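Local coordinates for protein kojibiose phosphorylase (Gut metagenome, PDB 6W0P) that belongs to glycoside hydrolase family 65, whose members typically join an N-terminal beta-sandwich domain to a central catalytic barrel of helices, at residues A[16-21]-A[27-32]; A[92-97]-A[139-144]; A[113-118]-A[124-129]; A[155-160]-A[169-174]. All coordinates share one frame; numbering follows the deposited sequence.

Contact 1 of 4, residues A[16-21]-A[27-32]; sequences IVENNF and MVSESI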
# COMPACT_ATOMS: atom_id res chain seq x y z
N ILE A 16 -31.96 -26.18 -12.63
CA ILE A 16 -32.17 -24.75 -12.32
C ILE A 16 -33.01 -24.22 -13.47
O ILE A 16 -32.64 -24.48 -14.67
CB ILE A 16 -30.83 -24.00 -12.16
CG1 ILE A 16 -29.82 -24.76 -11.30
CG2 ILE A 16 -31.06 -22.61 -11.63
CD1 ILE A 16 -30.32 -25.12 -9.90
N VAL A 17 -34.13 -23.58 -13.16
CA VAL A 17 -35.06 -23.04 -14.18
C VAL A 17 -35.29 -21.56 -13.89
O VAL A 17 -35.63 -21.22 -12.73
CB VAL A 17 -36.38 -23.84 -14.21
CG1 VAL A 17 -37.35 -23.26 -15.24
CG2 VAL A 17 -36.10 -25.29 -14.53
N GLU A 18 -35.12 -20.72 -14.92
CA GLU A 18 -35.59 -19.30 -14.90
C GLU A 18 -36.87 -19.22 -15.73
O GLU A 18 -36.81 -19.54 -16.90
CB GLU A 18 -34.52 -18.33 -15.41
CG GLU A 18 -34.89 -16.87 -15.21
CD GLU A 18 -33.98 -15.85 -15.89
OE1 GLU A 18 -33.09 -16.25 -16.69
OE2 GLU A 18 -34.14 -14.64 -15.58
N ASN A 19 -37.99 -18.90 -15.10
CA ASN A 19 -39.32 -18.72 -15.74
C ASN A 19 -39.46 -17.23 -16.05
O ASN A 19 -39.54 -16.44 -15.09
CB ASN A 19 -40.47 -19.17 -14.83
CG ASN A 19 -40.84 -20.64 -14.94
OD1 ASN A 19 -40.21 -21.39 -15.69
ND2 ASN A 19 -41.85 -21.06 -14.19
N ASN A 20 -39.47 -16.86 -17.33
CA ASN A 20 -39.41 -15.44 -17.79
C ASN A 20 -37.98 -14.92 -17.61
O ASN A 20 -37.26 -15.40 -16.70
CB ASN A 20 -40.40 -14.53 -17.05
CG ASN A 20 -41.83 -15.01 -17.16
OD1 ASN A 20 -42.29 -15.42 -18.24
ND2 ASN A 20 -42.55 -14.96 -16.05
N PHE A 21 -37.58 -13.97 -18.47
CA PHE A 21 -36.29 -13.27 -18.39
C PHE A 21 -36.40 -12.21 -17.31
O PHE A 21 -37.36 -11.47 -17.39
CB PHE A 21 -35.92 -12.61 -19.71
CG PHE A 21 -34.58 -11.92 -19.70
CD1 PHE A 21 -33.46 -12.52 -19.13
CD2 PHE A 21 -34.42 -10.66 -20.28
CE1 PHE A 21 -32.23 -11.88 -19.12
CE2 PHE A 21 -33.18 -10.03 -20.29
CZ PHE A 21 -32.09 -10.65 -19.72
N MET A 27 -26.67 -10.69 -15.28
CA MET A 27 -25.30 -11.19 -14.98
C MET A 27 -25.33 -12.27 -13.88
O MET A 27 -24.43 -13.12 -13.90
CB MET A 27 -24.38 -10.02 -14.59
CG MET A 27 -23.90 -9.22 -15.83
SD MET A 27 -22.81 -7.81 -15.39
CE MET A 27 -21.48 -8.69 -14.56
N VAL A 28 -26.33 -12.27 -13.00
CA VAL A 28 -26.49 -13.30 -11.93
C VAL A 28 -26.72 -14.65 -12.61
O VAL A 28 -26.03 -15.60 -12.26
CB VAL A 28 -27.62 -12.96 -10.94
CG1 VAL A 28 -27.97 -14.15 -10.05
CG2 VAL A 28 -27.26 -11.76 -10.08
N SER A 29 -27.64 -14.70 -13.58
CA SER A 29 -28.00 -15.90 -14.36
C SER A 29 -26.78 -16.37 -15.15
O SER A 29 -26.42 -17.55 -15.06
CB SER A 29 -29.21 -15.64 -15.23
OG SER A 29 -30.32 -15.21 -14.44
N GLU A 30 -26.13 -15.48 -15.88
CA GLU A 30 -24.85 -15.79 -16.58
C GLU A 30 -23.93 -16.60 -15.64
O GLU A 30 -23.29 -17.57 -16.11
CB GLU A 30 -24.12 -14.51 -17.00
CG GLU A 30 -24.74 -13.76 -18.17
CD GLU A 30 -23.96 -12.54 -18.63
OE1 GLU A 30 -23.06 -12.07 -17.89
OE2 GLU A 30 -24.26 -12.03 -19.74
N SER A 31 -23.81 -16.20 -14.37
CA SER A 31 -22.86 -16.84 -13.42
C SER A 31 -23.39 -18.23 -13.04
O SER A 31 -22.69 -19.23 -13.21
CB SER A 31 -22.64 -15.96 -12.22
OG SER A 31 -22.02 -14.73 -12.58
N ILE A 32 -24.65 -18.28 -12.63
CA ILE A 32 -25.31 -19.47 -12.02
C ILE A 32 -25.37 -20.58 -13.05
O ILE A 32 -25.10 -21.75 -12.69
CB ILE A 32 -26.70 -19.09 -11.48
CG1 ILE A 32 -26.57 -18.21 -10.24
CG2 ILE A 32 -27.54 -20.34 -11.24
CD1 ILE A 32 -27.88 -17.71 -9.69
O HOH W 1 -31.97 -13.41 -15.84

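Contact 2 of 4, residues A[92-97]-A[139-144]; sequences FKIRII and IIISRL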
# COMPACT_ATOMS: atom_id res chain seq x y z
N PHE A 92 -19.82 -19.53 -29.06
CA PHE A 92 -21.30 -19.71 -29.02
C PHE A 92 -21.99 -18.52 -29.68
O PHE A 92 -23.22 -18.58 -29.88
CB PHE A 92 -21.78 -19.89 -27.58
CG PHE A 92 -21.52 -21.25 -26.95
CD1 PHE A 92 -21.66 -22.42 -27.68
CD2 PHE A 92 -21.23 -21.35 -25.60
CE1 PHE A 92 -21.46 -23.66 -27.08
CE2 PHE A 92 -21.04 -22.59 -25.01
CZ PHE A 92 -21.15 -23.74 -25.75
N LYS A 93 -21.22 -17.50 -30.05
CA LYS A 93 -21.75 -16.23 -30.61
C LYS A 93 -22.52 -16.50 -31.91
O LYS A 93 -22.00 -17.17 -32.81
CB LYS A 93 -20.64 -15.22 -30.89
CG LYS A 93 -21.17 -13.87 -31.35
CD LYS A 93 -20.12 -12.80 -31.34
CE LYS A 93 -20.56 -11.57 -32.10
NZ LYS A 93 -19.48 -10.57 -32.20
N ILE A 94 -23.74 -15.98 -31.98
CA ILE A 94 -24.55 -15.97 -33.23
C ILE A 94 -25.04 -14.55 -33.50
O ILE A 94 -24.96 -13.69 -32.59
CB ILE A 94 -25.72 -16.97 -33.16
CG1 ILE A 94 -26.81 -16.50 -32.19
CG2 ILE A 94 -25.22 -18.36 -32.80
CD1 ILE A 94 -27.98 -17.44 -32.06
N ARG A 95 -25.58 -14.36 -34.70
CA ARG A 95 -26.47 -13.21 -35.00
C ARG A 95 -27.69 -13.75 -35.73
O ARG A 95 -27.54 -14.56 -36.68
CB ARG A 95 -25.72 -12.13 -35.78
CG ARG A 95 -24.61 -11.49 -34.96
CD ARG A 95 -23.85 -10.44 -35.73
NE ARG A 95 -24.58 -9.20 -35.82
CZ ARG A 95 -24.63 -8.41 -36.90
NH1 ARG A 95 -24.01 -8.74 -38.02
NH2 ARG A 95 -25.33 -7.29 -36.85
N ILE A 96 -28.86 -13.30 -35.30
CA ILE A 96 -30.13 -13.64 -35.99
C ILE A 96 -30.79 -12.35 -36.47
O ILE A 96 -30.94 -11.42 -35.66
CB ILE A 96 -31.01 -14.50 -35.08
CG1 ILE A 96 -30.28 -15.79 -34.69
CG2 ILE A 96 -32.34 -14.78 -35.76
CD1 ILE A 96 -31.03 -16.68 -33.72
N ILE A 97 -31.13 -12.30 -37.77
CA ILE A 97 -31.80 -11.15 -38.45
C ILE A 97 -33.05 -11.68 -39.18
O ILE A 97 -32.93 -12.66 -39.92
CB ILE A 97 -30.83 -10.42 -39.39
CG1 ILE A 97 -29.53 -10.05 -38.68
CG2 ILE A 97 -31.49 -9.19 -40.02
CD1 ILE A 97 -28.46 -11.11 -38.80
N ILE A 139 -37.58 -19.85 -30.77
CA ILE A 139 -36.11 -20.12 -30.83
C ILE A 139 -35.78 -21.03 -29.66
O ILE A 139 -36.09 -20.65 -28.52
CB ILE A 139 -35.27 -18.82 -30.68
CG1 ILE A 139 -35.73 -17.70 -31.61
CG2 ILE A 139 -33.79 -19.14 -30.83
CD1 ILE A 139 -35.73 -18.07 -33.04
N ILE A 140 -35.10 -22.15 -29.91
CA ILE A 140 -34.49 -22.97 -28.82
C ILE A 140 -32.99 -23.00 -29.08
O ILE A 140 -32.61 -23.46 -30.15
CB ILE A 140 -35.09 -24.39 -28.76
CG1 ILE A 140 -36.62 -24.40 -28.83
CG2 ILE A 140 -34.57 -25.11 -27.53
CD1 ILE A 140 -37.21 -25.79 -29.10
N ILE A 141 -32.19 -22.53 -28.12
CA ILE A 141 -30.70 -22.56 -28.19
C ILE A 141 -30.19 -23.47 -27.07
O ILE A 141 -30.41 -23.16 -25.89
CB ILE A 141 -30.10 -21.15 -28.14
CG1 ILE A 141 -30.68 -20.30 -29.28
CG2 ILE A 141 -28.59 -21.19 -28.17
CD1 ILE A 141 -30.24 -18.86 -29.25
N SER A 142 -29.55 -24.56 -27.47
CA SER A 142 -29.09 -25.64 -26.57
C SER A 142 -27.56 -25.67 -26.62
O SER A 142 -27.01 -25.47 -27.72
CB SER A 142 -29.73 -26.95 -26.95
OG SER A 142 -31.15 -26.81 -26.97
N ARG A 143 -26.89 -25.85 -25.48
CA ARG A 143 -25.42 -26.07 -25.49
C ARG A 143 -24.93 -26.99 -24.36
O ARG A 143 -25.60 -27.16 -23.30
CB ARG A 143 -24.66 -24.74 -25.56
CG ARG A 143 -25.05 -23.67 -24.55
CD ARG A 143 -24.56 -22.31 -25.02
NE ARG A 143 -24.06 -21.52 -23.90
CZ ARG A 143 -23.90 -20.19 -23.89
NH1 ARG A 143 -24.21 -19.47 -24.95
NH2 ARG A 143 -23.45 -19.59 -22.80
N LEU A 144 -23.77 -27.55 -24.65
CA LEU A 144 -23.02 -28.57 -23.89
C LEU A 144 -21.53 -28.24 -23.97
O LEU A 144 -21.06 -27.85 -25.05
CB LEU A 144 -23.22 -29.94 -24.54
CG LEU A 144 -24.59 -30.59 -24.49
CD1 LEU A 144 -24.60 -31.80 -25.42
CD2 LEU A 144 -24.96 -31.04 -23.09

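Contact 3 of 4, residues A[113-118]-A[124-129]; sequences FKRILD and YQRTFT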
# COMPACT_ATOMS: atom_id res chain seq x y z
N PHE A 113 -40.28 -17.01 -22.40
CA PHE A 113 -38.83 -17.20 -22.15
C PHE A 113 -38.68 -18.22 -21.03
O PHE A 113 -39.37 -18.11 -20.00
CB PHE A 113 -38.18 -15.87 -21.75
CG PHE A 113 -36.71 -15.90 -21.43
CD1 PHE A 113 -36.26 -16.32 -20.20
CD2 PHE A 113 -35.78 -15.43 -22.34
CE1 PHE A 113 -34.91 -16.33 -19.90
CE2 PHE A 113 -34.43 -15.45 -22.04
CZ PHE A 113 -33.99 -15.90 -20.82
N LYS A 114 -37.80 -19.19 -21.21
CA LYS A 114 -37.48 -20.18 -20.16
C LYS A 114 -36.01 -20.55 -20.34
O LYS A 114 -35.62 -20.80 -21.48
CB LYS A 114 -38.46 -21.36 -20.27
CG LYS A 114 -38.24 -22.48 -19.28
CD LYS A 114 -39.41 -23.45 -19.25
CE LYS A 114 -39.35 -24.46 -18.12
NZ LYS A 114 -40.71 -24.85 -17.66
N ARG A 115 -35.24 -20.48 -19.25
CA ARG A 115 -33.80 -20.86 -19.17
C ARG A 115 -33.69 -22.11 -18.28
O ARG A 115 -34.26 -22.09 -17.17
CB ARG A 115 -33.01 -19.70 -18.55
CG ARG A 115 -31.55 -19.68 -18.94
CD ARG A 115 -30.67 -18.89 -17.99
NE ARG A 115 -31.02 -17.48 -17.93
CZ ARG A 115 -30.30 -16.46 -18.40
NH1 ARG A 115 -29.15 -16.65 -19.02
NH2 ARG A 115 -30.75 -15.23 -18.25
N ILE A 116 -33.00 -23.15 -18.75
CA ILE A 116 -32.87 -24.45 -18.02
C ILE A 116 -31.41 -24.90 -17.97
O ILE A 116 -30.77 -24.98 -19.03
CB ILE A 116 -33.74 -25.54 -18.67
CG1 ILE A 116 -35.19 -25.09 -18.77
CG2 ILE A 116 -33.60 -26.84 -17.89
CD1 ILE A 116 -36.06 -26.00 -19.62
N LEU A 117 -30.91 -25.21 -16.78
CA LEU A 117 -29.65 -25.98 -16.63
C LEU A 117 -30.07 -27.35 -16.10
O LEU A 117 -30.72 -27.40 -15.03
CB LEU A 117 -28.70 -25.22 -15.71
CG LEU A 117 -27.44 -25.99 -15.28
CD1 LEU A 117 -26.54 -26.26 -16.46
CD2 LEU A 117 -26.67 -25.23 -14.22
N ASP A 118 -29.79 -28.42 -16.83
CA ASP A 118 -30.12 -29.79 -16.35
C ASP A 118 -28.91 -30.35 -15.60
O ASP A 118 -27.89 -30.63 -16.22
CB ASP A 118 -30.56 -30.68 -17.51
CG ASP A 118 -31.30 -31.90 -17.03
OD1 ASP A 118 -30.86 -32.46 -16.00
OD2 ASP A 118 -32.33 -32.26 -17.68
N TYR A 124 -27.64 -26.95 -21.21
CA TYR A 124 -28.05 -25.55 -20.98
C TYR A 124 -28.93 -25.18 -22.17
O TYR A 124 -28.47 -25.26 -23.33
CB TYR A 124 -26.83 -24.65 -20.76
CG TYR A 124 -27.22 -23.20 -20.69
CD1 TYR A 124 -28.10 -22.77 -19.72
CD2 TYR A 124 -26.78 -22.28 -21.62
CE1 TYR A 124 -28.51 -21.45 -19.65
CE2 TYR A 124 -27.19 -20.96 -21.58
CZ TYR A 124 -28.06 -20.54 -20.59
OH TYR A 124 -28.51 -19.25 -20.53
N GLN A 125 -30.18 -24.82 -21.89
CA GLN A 125 -31.24 -24.63 -22.89
C GLN A 125 -31.93 -23.30 -22.60
O GLN A 125 -32.29 -23.05 -21.43
CB GLN A 125 -32.24 -25.79 -22.86
CG GLN A 125 -32.84 -26.12 -24.21
CD GLN A 125 -33.84 -27.24 -24.13
OE1 GLN A 125 -34.88 -27.12 -23.48
NE2 GLN A 125 -33.53 -28.36 -24.79
N ARG A 126 -32.10 -22.50 -23.63
CA ARG A 126 -32.83 -21.22 -23.57
C ARG A 126 -33.87 -21.26 -24.68
O ARG A 126 -33.48 -21.54 -25.83
CB ARG A 126 -31.84 -20.05 -23.66
CG ARG A 126 -32.33 -18.77 -23.00
CD ARG A 126 -31.22 -17.74 -22.90
NE ARG A 126 -30.38 -17.74 -24.09
CZ ARG A 126 -30.39 -16.81 -25.05
NH1 ARG A 126 -31.18 -15.76 -24.98
NH2 ARG A 126 -29.58 -16.95 -26.10
N THR A 127 -35.14 -21.06 -24.32
CA THR A 127 -36.30 -21.03 -25.25
C THR A 127 -36.98 -19.66 -25.13
O THR A 127 -37.05 -19.11 -24.02
CB THR A 127 -37.22 -22.22 -24.95
OG1 THR A 127 -36.47 -23.44 -25.06
CG2 THR A 127 -38.42 -22.28 -25.86
N PHE A 128 -37.44 -19.07 -26.24
CA PHE A 128 -38.26 -17.84 -26.22
C PHE A 128 -38.95 -17.69 -27.58
O PHE A 128 -38.50 -18.30 -28.58
CB PHE A 128 -37.40 -16.63 -25.84
CG PHE A 128 -36.15 -16.51 -26.67
CD1 PHE A 128 -36.17 -15.82 -27.87
CD2 PHE A 128 -34.97 -17.11 -26.28
CE1 PHE A 128 -35.03 -15.74 -28.65
CE2 PHE A 128 -33.83 -17.03 -27.07
CZ PHE A 128 -33.87 -16.35 -28.26
N THR A 129 -40.04 -16.93 -27.61
CA THR A 129 -40.75 -16.63 -28.88
C THR A 129 -40.50 -15.16 -29.24
O THR A 129 -40.86 -14.27 -28.46
CB THR A 129 -42.22 -17.04 -28.82
OG1 THR A 129 -42.25 -18.44 -28.51
CG2 THR A 129 -42.94 -16.78 -30.12

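Contact 4 of 4, residues A[155-160]-A[169-174]; sequences QMISFE and LELHLD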
# COMPACT_ATOMS: atom_id res chain seq x y z
N GLN A 155 -23.40 -26.85 -29.82
CA GLN A 155 -24.51 -25.88 -29.80
C GLN A 155 -25.54 -26.34 -30.82
O GLN A 155 -25.13 -26.76 -31.91
CB GLN A 155 -24.02 -24.48 -30.15
CG GLN A 155 -25.08 -23.40 -30.04
CD GLN A 155 -24.51 -22.07 -30.46
OE1 GLN A 155 -23.88 -21.96 -31.51
NE2 GLN A 155 -24.70 -21.06 -29.61
N MET A 156 -26.80 -26.28 -30.46
CA MET A 156 -27.92 -26.60 -31.34
C MET A 156 -28.88 -25.42 -31.29
O MET A 156 -29.15 -24.92 -30.18
CB MET A 156 -28.63 -27.89 -30.93
CG MET A 156 -29.65 -28.37 -31.93
SD MET A 156 -30.31 -30.01 -31.55
CE MET A 156 -31.11 -29.77 -29.95
N ILE A 157 -29.31 -24.97 -32.47
CA ILE A 157 -30.24 -23.83 -32.67
C ILE A 157 -31.39 -24.34 -33.55
O ILE A 157 -31.11 -24.81 -34.67
CB ILE A 157 -29.52 -22.63 -33.30
CG1 ILE A 157 -28.23 -22.27 -32.55
CG2 ILE A 157 -30.46 -21.45 -33.39
CD1 ILE A 157 -27.28 -21.41 -33.34
N SER A 158 -32.61 -24.25 -33.04
CA SER A 158 -33.86 -24.55 -33.77
C SER A 158 -34.74 -23.29 -33.89
O SER A 158 -34.79 -22.48 -32.94
CB SER A 158 -34.59 -25.66 -33.13
OG SER A 158 -35.37 -25.16 -32.07
N PHE A 159 -35.44 -23.17 -35.02
CA PHE A 159 -36.36 -22.05 -35.35
C PHE A 159 -37.72 -22.67 -35.67
O PHE A 159 -37.77 -23.67 -36.41
CB PHE A 159 -35.80 -21.27 -36.54
CG PHE A 159 -34.46 -20.61 -36.33
CD1 PHE A 159 -34.37 -19.33 -35.82
CD2 PHE A 159 -33.28 -21.25 -36.69
CE1 PHE A 159 -33.14 -18.71 -35.65
CE2 PHE A 159 -32.06 -20.64 -36.51
CZ PHE A 159 -31.99 -19.36 -36.00
N GLU A 160 -38.80 -22.14 -35.09
CA GLU A 160 -40.16 -22.55 -35.52
C GLU A 160 -41.03 -21.31 -35.67
O GLU A 160 -41.43 -20.74 -34.63
CB GLU A 160 -40.80 -23.56 -34.55
CG GLU A 160 -42.14 -24.07 -35.06
CD GLU A 160 -42.69 -25.31 -34.36
OE1 GLU A 160 -41.92 -25.98 -33.64
OE2 GLU A 160 -43.91 -25.58 -34.53
N LEU A 169 -29.01 -16.41 -40.19
CA LEU A 169 -28.27 -16.89 -39.00
C LEU A 169 -26.78 -16.80 -39.32
O LEU A 169 -26.40 -17.28 -40.42
CB LEU A 169 -28.70 -18.33 -38.70
CG LEU A 169 -27.87 -19.07 -37.66
CD1 LEU A 169 -28.04 -18.49 -36.26
CD2 LEU A 169 -28.26 -20.53 -37.66
N GLU A 170 -26.02 -16.15 -38.44
CA GLU A 170 -24.53 -16.10 -38.48
C GLU A 170 -23.99 -16.88 -37.27
O GLU A 170 -24.42 -16.56 -36.16
CB GLU A 170 -24.04 -14.65 -38.45
CG GLU A 170 -24.54 -13.80 -39.61
CD GLU A 170 -24.08 -12.34 -39.60
OE1 GLU A 170 -23.38 -11.92 -38.65
OE2 GLU A 170 -24.44 -11.61 -40.54
N LEU A 171 -23.12 -17.86 -37.49
CA LEU A 171 -22.30 -18.50 -36.43
C LEU A 171 -20.90 -17.87 -36.44
O LEU A 171 -20.24 -17.87 -37.51
CB LEU A 171 -22.22 -20.02 -36.65
CG LEU A 171 -23.54 -20.76 -36.84
CD1 LEU A 171 -23.29 -22.26 -36.80
CD2 LEU A 171 -24.57 -20.37 -35.79
N HIS A 172 -20.47 -17.38 -35.27
CA HIS A 172 -19.17 -16.70 -35.08
C HIS A 172 -18.25 -17.52 -34.16
O HIS A 172 -18.74 -18.10 -33.17
CB HIS A 172 -19.39 -15.31 -34.48
CG HIS A 172 -20.17 -14.36 -35.32
ND1 HIS A 172 -19.80 -13.03 -35.45
CD2 HIS A 172 -21.31 -14.50 -36.03
CE1 HIS A 172 -20.68 -12.41 -36.21
NE2 HIS A 172 -21.61 -13.29 -36.58
N LEU A 173 -16.95 -17.55 -34.49
CA LEU A 173 -15.85 -17.65 -33.50
C LEU A 173 -15.22 -16.27 -33.41
O LEU A 173 -14.71 -15.79 -34.45
CB LEU A 173 -14.82 -18.70 -33.93
CG LEU A 173 -15.38 -20.05 -34.36
CD1 LEU A 173 -14.25 -20.95 -34.81
CD2 LEU A 173 -16.17 -20.71 -33.23
N ASP A 174 -15.30 -15.64 -32.24
CA ASP A 174 -14.94 -14.22 -32.00
C ASP A 174 -13.80 -14.19 -30.98
O ASP A 174 -14.08 -14.47 -29.80
CB ASP A 174 -16.14 -13.42 -31.49
CG ASP A 174 -15.78 -11.99 -31.11
OD1 ASP A 174 -14.63 -11.61 -31.39
OD2 ASP A 174 -16.65 -11.26 -30.55

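Contact 1 of 4, residues A[16-21]-A[27-32]
E18 and S29 face each other at one end of this contact and are linked through a water. Carboxylate oxygen OE1 of E18 comes within 3.7 Å of OG of S29, too far for a direct bond. Water 1 lies between the two side chains, 2.8 Å from S29 OG and 2.5 Å from E18 OE2; the second distance is shorter than usual, so the exact geometry of that leg is doubtful. The E18 chain reaches over because CG is anti to the backbone N (chi1 -172°) and the chain stays extended beyond it, which carries the carboxylate across to the helix. One turn further along helix 26-32, I32 meets I16 in a purely apolar touch, with CG2 of I16 4.2 Å from CG2 of I32. E18 pairs with S29 and I16 with I32, which means that strand and helix run in opposite senses past each other.

The second shell fixes both polar groups. E18 OE1 forms a salt bridge with NE of R115 on the next strand, while OE2 is hydrogen-bonded to H22 ND1, leaving the carboxylate little freedom to turn. S29 OG is also hydrogen-bonded to Y8 OH and to the backbone O of K25. The salt bridge to R115 would probably favour the ionised form of E18. On the apolar side, I16 also packs on Q312 and Y316 of helix 308-324.

Strand 15-19 lies near one end of the large sheet of the N-terminal domain; the short helix that follows it packs on that sheet, at the border of a beta sandwich of the family 65 kind.

Contact 2 of 4, residues A[92-97]-A[139-144]
F92 and R143 bring the two backbones to a CA-CA distance of 8.4 Å, the spacing of chains in separate layers, and no hydrogen bond joins them. The segments belong to the two facing sheets of a beta sandwich: 92-97 leads into strand 94-98 of the smaller sheet, 139-144 lies within strand 135-145 of the larger, and they run in opposite directions.

The F92 ring lies flat on the R143 side chain. CD of R143 sits over the ring centre, 3.5 Å from the centroid and 11° off the normal, a CH-pi contact. The guanidinium stays stacked over the CD2 side of the ring, near its rim, the two planes 11° apart, with NE of R143 3.3 Å from F92 CD2. R143 CG takes the position between backbone N and carbonyl carbon (chi1 51°), and the bend at chi3 then lays the far end across the phenyl. Beyond it, NH1 forms a salt bridge with D47, and F45 adds a cation-pi contact, which together should hold the guanidinium in place.

Deeper between the sheets the chemistry becomes wholly apolar. I94 and I141 reach toward each other from opposite layers and meet tip to tip, with CD1 of I94 3.9 Å from CD1 of I141.

Contact 3 of 4, residues A[113-118]-A[124-129]
R115 and Y124 make the side-chain hydrogen bond of this antiparallel pair. R115 NH1 donates to Y124 OH at 3.1 Å, bent (146° at the hydrogen) and with the oxygen tilted 23° out of the guanidinium plane. Y124 has CG anti to the backbone N (chi1 173°), which sends its hydroxyl back toward R115 on the other strand. The R115 chain bends at chi3, and its CD lies in the plane of the Y124 ring, at the edge, 3.4 Å from Y124 OH.

R126 sits beside R115 on the same face, with CG of R115 4.2 Å from CG of R126. Both arginines have carboxylate partners: R115 goes to E18, R126 to E48 and D47, so the pair is probably well neutralised. CD of R126 also packs on the F113 ring, 3.9 Å from CZ of F113. Two residues on, F128 CB packs against CD2 of F113 at 4.0 Å.

K114, I116, Q125 and T127 point to the other face, where I116 and Q125 lie side by side and aim the same way. Underneath, the strands run antiparallel, 4.7 Å apart. K114 and T127 exchange two backbone hydrogen bonds, as do I116 and Q125, while R115-R126 and L117-Y124 are the non-hydrogen-bonded pairs. Strand 15-19 continues the sheet beyond 113-118, and strand 135-145 beyond 124-129. This is a regular antiparallel beta hairpin, built into the large sheet of the N-terminal sandwich.

Contact 4 of 4, residues A[155-160]-A[169-174]
I157 and L169 mark where strands 155-160 and 169-174 come nearest, their CA atoms 9.6 Å apart; the two strand axes pass at 11.0 Å and run almost exactly antiparallel, at 171°. That spacing is the interlayer distance of a beta sandwich, with 155-160 in the large sheet and 169-174 in the smaller one, and the chain crosses from layer to layer between them.

Four apolar side chains meet between the sheets. I157 slides past L171, the two pointing in opposite directions, so that CD1 of I157 settles 3.8 Å from CD2 of L171. The same methyl also approaches CD1 of L169. L169 in turn serves two partners: its CG is anti to the backbone N (chi1 170°), and the fork beyond reaches both I157 and F159. Toward F159 it comes at the rim of the phenyl rather than over it, with CD2 of L169 near the ring plane and 4.0 Å from CE2 of F159.

Neighbours from both sheets add to this interior. I94 touches I157 and L171, I96 packs on F159, and I247 of strand 245-256 lies against L169.

E170 and H172 leave their strand on the side turned from 155-160 and are joined to each other there. E170 OE2 forms a salt bridge with K168. Its other oxygen takes the histidine: H172 NE2 donates to E170 OE1 at 3.0 Å, the oxygen using its anti lone pair and lying close to the imidazole plane.

How the contacts relate
All four contacts lie in the N-terminal sandwich, and each involves the large sheet. Contact 3 is made within that sheet and is the one rich in backbone hydrogen bonds, with one face partly exposed. Contacts 2 and 4 span the two layers; their centres are only about 4 Å apart, they share the same buried apolar filling, and their strands are neighbours in both sheets. Contact 2 differs in carrying a charged arginine at its end. Contact 1, also buried, attaches a helix to the sheet through a water, a carboxylate and one isoleucine pair; a salt bridge and the backbone pairing of strands 15-19 and 109-118 join it to contact 3. Contacts 1 and 4 are farthest apart, with centres about 20 Å from each other.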